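Local coordinates for protein lactate dehydrogenase (Eimeria maxima, PDB 6CT6) that probably interconverts pyruvate and lactate with the help of NAD(H), and holds NADH and the pyruvate analogue oxamate in this crystal, at residues C153-M158 against R263-S268; D160-R165 against V179-V183. All blocks are in the same frame, centred on the assembly; numbering follows the deposited sequence.

Contact 1 of 2, residues C153-M158 against R263-S268. With NAI (1,4-dihydronicotinamide adenine dinucleotide), chain D.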
loop_
_atom_site.group_PDB
_atom_site.type_symbol
_atom_site.label_atom_id
_atom_site.label_comp_id
_atom_site.label_asym_id
_atom_site.label_seq_id
_atom_site.Cartn_x
_atom_site.Cartn_y
_atom_site.Cartn_z
ATOM N N CYS B 153 -20.227 11.515 3.484
ATOM C CA CYS B 153 -19.606 12.391 2.503
ATOM C C CYS B 153 -18.872 11.532 1.486
ATOM O O CYS B 153 -18.755 10.314 1.638
ATOM C CB CYS B 153 -18.639 13.382 3.159
ATOM S SG CYS B 153 -17.217 12.604 3.948
ATOM N N GLY B 154 -18.372 12.182 0.448
ATOM C CA GLY B 154 -17.573 11.522 -0.571
ATOM C C GLY B 154 -16.158 12.065 -0.568
ATOM O O GLY B 154 -15.948 13.268 -0.400
ATOM N N MET B 155 -15.191 11.169 -0.740
ATOM C CA MET B 155 -13.794 11.555 -0.893
ATOM C C MET B 155 -13.534 11.872 -2.358
ATOM O O MET B 155 -13.709 11.009 -3.226
ATOM C CB MET B 155 -12.859 10.440 -0.418
ATOM C CG MET B 155 -11.367 10.827 -0.356
ATOM S SD MET B 155 -10.557 11.171 -1.936
ATOM C CE MET B 155 -10.620 9.578 -2.759
ATOM N N ALA B 156 -13.126 13.108 -2.632
ATOM C CA ALA B 156 -12.572 13.437 -3.937
ATOM C C ALA B 156 -11.709 14.689 -3.861
ATOM O O ALA B 156 -10.581 14.705 -4.366
ATOM C CB ALA B 156 -13.690 13.617 -4.968
ATOM N N GLY B 157 -12.223 15.736 -3.215
ATOM C CA GLY B 157 -11.521 17.011 -3.212
ATOM C C GLY B 157 -10.134 16.930 -2.601
ATOM O O GLY B 157 -9.202 17.592 -3.063
ATOM N N MET B 158 -9.977 16.125 -1.547
ATOM C CA MET B 158 -8.660 15.970 -0.937
ATOM C C MET B 158 -7.650 15.439 -1.945
ATOM O O MET B 158 -6.506 15.907 -1.993
ATOM C CB MET B 158 -8.747 15.044 0.278
ATOM C CG MET B 158 -7.415 14.826 0.995
ATOM S SD MET B 158 -6.719 16.368 1.621
ATOM C CE MET B 158 -5.333 15.757 2.580
ATOM N N ARG B 263 -10.099 18.833 11.080
ATOM C CA ARG B 263 -9.359 19.265 9.905
ATOM C C ARG B 263 -10.320 19.604 8.771
ATOM O O ARG B 263 -11.463 19.145 8.726
ATOM C CB ARG B 263 -8.377 18.189 9.437
ATOM C CG ARG B 263 -7.010 18.271 10.086
ATOM C CD ARG B 263 -6.040 17.284 9.452
ATOM N NE ARG B 263 -5.735 17.616 8.062
ATOM C CZ ARG B 263 -4.810 16.997 7.333
ATOM N NH1 ARG B 263 -4.090 16.018 7.863
ATOM N NH2 ARG B 263 -4.600 17.360 6.077
ATOM N N LEU B 264 -9.830 20.412 7.840
ATOM C CA LEU B 264 -10.613 20.866 6.701
ATOM C C LEU B 264 -10.298 20.003 5.485
ATOM O O LEU B 264 -9.130 19.834 5.122
ATOM C CB LEU B 264 -10.321 22.337 6.407
ATOM C CG LEU B 264 -11.179 23.018 5.343
ATOM C CD1 LEU B 264 -11.311 24.494 5.672
ATOM C CD2 LEU B 264 -10.586 22.833 3.956
ATOM N N PHE B 265 -11.345 19.467 4.861
ATOM C CA PHE B 265 -11.227 18.658 3.653
ATOM C C PHE B 265 -12.265 19.128 2.647
ATOM O O PHE B 265 -13.443 19.265 2.992
ATOM C CB PHE B 265 -11.461 17.166 3.930
ATOM C CG PHE B 265 -10.533 16.563 4.947
ATOM C CD1 PHE B 265 -9.289 16.080 4.574
ATOM C CD2 PHE B 265 -10.925 16.438 6.270
ATOM C CE1 PHE B 265 -8.447 15.507 5.511
ATOM C CE2 PHE B 265 -10.087 15.866 7.210
ATOM C CZ PHE B 265 -8.849 15.401 6.830
ATOM N N VAL B 266 -11.843 19.359 1.407
ATOM C CA VAL B 266 -12.815 19.471 0.323
ATOM C C VAL B 266 -13.405 18.081 0.105
ATOM O O VAL B 266 -12.697 17.157 -0.304
ATOM C CB VAL B 266 -12.185 20.018 -0.963
ATOM C CG1 VAL B 266 -13.247 20.141 -2.054
ATOM C CG2 VAL B 266 -11.520 21.363 -0.709
ATOM N N SER B 267 -14.693 17.924 0.399
ATOM C CA SER B 267 -15.363 16.636 0.324
ATOM C C SER B 267 -16.739 16.835 -0.297
ATOM O O SER B 267 -17.312 17.927 -0.251
ATOM C CB SER B 267 -15.495 15.989 1.710
ATOM O OG SER B 267 -14.258 16.007 2.406
ATOM N N SER B 268 -17.267 15.764 -0.883
ATOM C CA SER B 268 -18.611 15.804 -1.448
ATOM C C SER B 268 -19.629 15.766 -0.313
ATOM O O SER B 268 -19.780 14.742 0.361
ATOM C CB SER B 268 -18.811 14.641 -2.416
ATOM O OG SER B 268 -20.071 14.729 -3.058
HETATM P PA NAI D . -11.274 -2.422 -7.534
HETATM O O1A NAI D . -12.009 -3.098 -8.670
HETATM O O2A NAI D . -9.818 -2.744 -7.290
HETATM O O5B NAI D . -12.087 -2.743 -6.185
HETATM C C5B NAI D . -13.511 -2.744 -6.172
HETATM C C4B NAI D . -13.965 -3.909 -5.310
HETATM O O4B NAI D . -15.350 -3.808 -4.971
HETATM C C3B NAI D . -13.788 -5.248 -6.020
HETATM O O3B NAI D . -12.873 -6.059 -5.281
HETATM C C2B NAI D . -15.176 -5.861 -6.045
HETATM O O2B NAI D . -15.163 -7.278 -5.862
HETATM C C1B NAI D . -15.824 -5.147 -4.875
HETATM N N9A NAI D . -17.302 -5.205 -4.835
HETATM C C8A NAI D . -18.188 -5.306 -5.847
HETATM N N7A NAI D . -19.457 -5.333 -5.354
HETATM C C5A NAI D . -19.379 -5.256 -4.012
HETATM C C6A NAI D . -20.313 -5.232 -2.870
HETATM N N6A NAI D . -21.647 -5.300 -3.060
HETATM N N1A NAI D . -19.792 -5.138 -1.625
HETATM C C2A NAI D . -18.466 -5.066 -1.405
HETATM N N3A NAI D . -17.565 -5.085 -2.397
HETATM C C4A NAI D . -17.955 -5.175 -3.685
HETATM O O3 NAI D . -11.447 -0.824 -7.703
HETATM P PN NAI D . -10.581 0.303 -6.930
HETATM O O1N NAI D . -9.336 0.590 -7.736
HETATM O O2N NAI D . -10.467 -0.077 -5.472
HETATM O O5D NAI D . -11.559 1.575 -7.070
HETATM C C5D NAI D . -12.832 1.543 -6.436
HETATM C C4D NAI D . -13.686 2.746 -6.813
HETATM O O4D NAI D . -13.054 3.973 -6.424
HETATM C C3D NAI D . -13.905 2.822 -8.316
HETATM O O3D NAI D . -15.276 3.139 -8.566
HETATM C C2D NAI D . -13.004 3.951 -8.760
HETATM O O2D NAI D . -13.447 4.589 -9.958
HETATM C C1D NAI D . -13.091 4.860 -7.546
HETATM N N1N NAI D . -12.069 5.909 -7.436
HETATM C C2N NAI D . -12.491 7.050 -6.888
HETATM C C3N NAI D . -11.661 8.133 -6.697
HETATM C C7N NAI D . -12.258 9.363 -6.080
HETATM O O7N NAI D . -13.352 9.284 -5.543
HETATM N N7N NAI D . -11.602 10.515 -6.141
HETATM C C4N NAI D . -10.210 8.080 -7.096
HETATM C C5N NAI D . -9.864 6.788 -7.682
HETATM C C6N NAI D . -10.795 5.758 -7.820
HETATM O O HOH W 1 -12.161 14.512 -0.157
#
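R263 begins the strand side of this contact by bringing NH2 to CE of M158, where the two side chains cross at about a right angle; the long arginine also lets its guanidinium lie over CE1 of F265. The ring of F265 receives the sulfur of M158 at its rim: SD stands 3.9 Å from CD1 and 82° off the ring normal, a Met-aromatic contact made edge-on. M158 reaches it with CG anti to the backbone N (chi1 -180°) and a bend at chi2, a course that an unbranched, flexible chain follows easily. V266 turns its CB and CG1 against CA of G157, the CG1 to CA distance being 3.8 Å. Having no side chain, G157 lets its backbone come this close to the methyl. A water donates a hydrogen bond to O of V266 at 2.7 Å and accepts from the N-H groups of A156 and M158, satisfying buried amides where strand gives way to helix. S267 is small enough to rest its CB on the carbonyl O of G154. S268 closes the segment with a pair of backbone bonds, G154 N to S268 O and S268 N to G154 O, both 2.9 Å, while its OG bonds to D135. This antiparallel pair joins strand 263-272 to the last parallel strand of the Rossmann-type sheet, whose end, with M155 and A156, borders the nicotinamide of NADH, as expected for the lactate/malate dehydrogenase fold.

Contact 2 of 2, residues D160-R165 against V179-V183. With OXM (oxamic acid), chain F.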
loop_
_atom_site.group_PDB
_atom_site.type_symbol
_atom_site.label_atom_id
_atom_site.label_comp_id
_atom_site.label_asym_id
_atom_site.label_seq_id
_atom_site.Cartn_x
_atom_site.Cartn_y
_atom_site.Cartn_z
ATOM N N ASP B 160 -7.973 15.539 -5.437
ATOM C CA ASP B 160 -7.797 16.547 -6.477
ATOM C C ASP B 160 -6.966 17.718 -5.964
ATOM O O ASP B 160 -6.073 18.211 -6.667
ATOM C CB ASP B 160 -9.164 17.025 -6.972
ATOM C CG ASP B 160 -9.939 15.934 -7.695
ATOM O OD1 ASP B 160 -9.311 15.163 -8.449
ATOM O OD2 ASP B 160 -11.172 15.844 -7.504
ATOM N N SER B 161 -7.241 18.170 -4.738
ATOM C CA SER B 161 -6.471 19.264 -4.155
ATOM C C SER B 161 -5.008 18.880 -3.965
ATOM O O SER B 161 -4.111 19.712 -4.158
ATOM C CB SER B 161 -7.084 19.681 -2.820
ATOM O OG SER B 161 -8.403 20.170 -2.994
ATOM N N SER B 162 -4.742 17.626 -3.580
ATOM C CA SER B 162 -3.361 17.208 -3.362
ATOM C C SER B 162 -2.558 17.254 -4.651
ATOM O O SER B 162 -1.345 17.493 -4.619
ATOM C CB SER B 162 -3.313 15.800 -2.771
ATOM O OG SER B 162 -3.559 14.819 -3.768
ATOM N N ARG B 163 -3.214 17.031 -5.790
ATOM C CA ARG B 163 -2.521 17.070 -7.072
ATOM C C ARG B 163 -2.205 18.505 -7.475
ATOM O O ARG B 163 -1.090 18.806 -7.919
ATOM C CB ARG B 163 -3.375 16.365 -8.126
ATOM C CG ARG B 163 -3.602 14.892 -7.804
ATOM C CD ARG B 163 -4.715 14.270 -8.622
ATOM N NE ARG B 163 -4.648 12.809 -8.599
ATOM C CZ ARG B 163 -5.624 12.003 -9.007
ATOM N NH1 ARG B 163 -6.763 12.506 -9.466
ATOM N NH2 ARG B 163 -5.467 10.687 -8.951
ATOM N N LEU B 164 -3.178 19.406 -7.330
ATOM C CA LEU B 164 -2.909 20.830 -7.497
ATOM C C LEU B 164 -1.746 21.271 -6.618
ATOM O O LEU B 164 -0.820 21.946 -7.084
ATOM C CB LEU B 164 -4.165 21.639 -7.164
ATOM C CG LEU B 164 -3.986 23.157 -7.075
ATOM C CD1 LEU B 164 -3.481 23.728 -8.394
ATOM C CD2 LEU B 164 -5.293 23.817 -6.667
ATOM N N ARG B 165 -1.781 20.894 -5.335
ATOM C CA ARG B 165 -0.767 21.358 -4.393
ATOM C C ARG B 165 0.616 20.816 -4.744
ATOM O O ARG B 165 1.618 21.529 -4.609
ATOM C CB ARG B 165 -1.155 20.955 -2.971
ATOM C CG ARG B 165 -2.405 21.650 -2.441
ATOM C CD ARG B 165 -2.914 21.003 -1.161
ATOM N NE ARG B 165 -1.853 20.855 -0.163
ATOM C CZ ARG B 165 -1.423 19.697 0.339
ATOM N NH1 ARG B 165 -1.962 18.540 -0.029
ATOM N NH2 ARG B 165 -0.449 19.700 1.236
ATOM N N VAL B 179 1.693 24.675 0.866
ATOM C CA VAL B 179 0.881 25.036 -0.289
ATOM C C VAL B 179 -0.566 24.726 0.067
ATOM O O VAL B 179 -0.936 23.557 0.231
ATOM C CB VAL B 179 1.309 24.284 -1.556
ATOM C CG1 VAL B 179 0.434 24.692 -2.738
ATOM C CG2 VAL B 179 2.776 24.540 -1.863
ATOM N N GLN B 180 -1.385 25.768 0.191
ATOM C CA GLN B 180 -2.821 25.611 0.368
ATOM C C GLN B 180 -3.490 25.700 -0.997
ATOM O O GLN B 180 -3.234 26.641 -1.757
ATOM C CB GLN B 180 -3.389 26.673 1.310
ATOM C CG GLN B 180 -2.931 26.560 2.762
ATOM C CD GLN B 180 -1.491 26.990 2.971
ATOM O OE1 GLN B 180 -1.063 28.036 2.482
ATOM N NE2 GLN B 180 -0.733 26.178 3.700
ATOM N N GLY B 181 -4.333 24.716 -1.306
ATOM C CA GLY B 181 -4.957 24.629 -2.612
ATOM C C GLY B 181 -6.238 23.826 -2.576
ATOM O O GLY B 181 -6.332 22.845 -1.831
ATOM N N MET B 182 -7.234 24.220 -3.370
ATOM C CA MET B 182 -8.535 23.565 -3.359
ATOM C C MET B 182 -9.028 23.320 -4.777
ATOM O O MET B 182 -8.887 24.181 -5.653
ATOM C CB MET B 182 -9.567 24.398 -2.602
ATOM C CG MET B 182 -9.290 24.516 -1.117
ATOM S SD MET B 182 -10.576 25.430 -0.249
ATOM C CE MET B 182 -10.205 27.096 -0.793
ATOM N N VAL B 183 -9.600 22.135 -4.993
ATOM C CA VAL B 183 -10.354 21.804 -6.198
ATOM C C VAL B 183 -11.768 21.471 -5.739
ATOM O O VAL B 183 -11.973 20.481 -5.026
ATOM C CB VAL B 183 -9.740 20.626 -6.970
ATOM C CG1 VAL B 183 -10.557 20.327 -8.224
ATOM C CG2 VAL B 183 -8.284 20.893 -7.329
HETATM C C1 OXM F . -10.100 8.664 -10.502
HETATM N N1 OXM F . -9.816 7.591 -11.444
HETATM O O1 OXM F . -11.204 8.815 -10.087
HETATM C C2 OXM F . -8.982 9.604 -10.046
HETATM O O2 OXM F . -9.157 10.850 -10.066
HETATM O O3 OXM F . -7.884 9.138 -9.645
#
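D160 and V183 meet at the tight end of this contact: CB of D160 lies 3.6 Å from CB of V183. CG2 of V183 rests against the carbonyl O of D160 and, one turn on, meets CB of L164, so the branched valine touches two helix residues. S161 fits beside it because it is short and polar: OG, placed beside its own backbone N by chi1 -62°, accepts the N-H of V183 at 3.0 Å and bonds back to the carbonyl of G157. G181 passes close to the helix, its CA 4.1 Å from CD2 of L164 and its N 3.8 Å from CG of R165; its bare CA lets the backbone run this near the two side chains. R165 bends at chi3 (51°) to aim NE at the carbonyl O of V179, 2.9 Å away and only 3° out of the guanidinium plane, while CB lies against CG1 of V179. The looser side belongs to Q180 and M182, whose CB atoms point away from the helix and which are partly exposed. NH2 of R165 also bonds the carbonyl O of P176 and forms a salt bridge with D61 of the second subunit, so one cation serves fold and dimer. The chemistry implies a two-sided helix: S161 and R165 bind the strand, while elsewhere R163 grips both carboxylate oxygens of oxamate and D160 bonds the oxamate-binding H187.

Overall arrangement
Helix 157-172 is shared: its first two residues belong to contact 1 and 160-165 to contact 2, with the centres of the two contacts 12 Å apart. V266 is where they touch, since its CG1 lies 3.3 Å from O of V183 and its CG2 3.9 Å from CG of M182, so strand 263-272 packs against both the start of the helix and strand 179-184. Contact 1 adjoins the nicotinamide end of NADH, with the side chain of A156 about 7 Å from the bound oxamate. Contact 2 supplies R163 to oxamate, and there the side chain of D160 is about 6 Å from the bound NADH. Cofactor and substrate analogue meet beside this helix, C4N of NAI lying 3.5 Å from C1 of OXM.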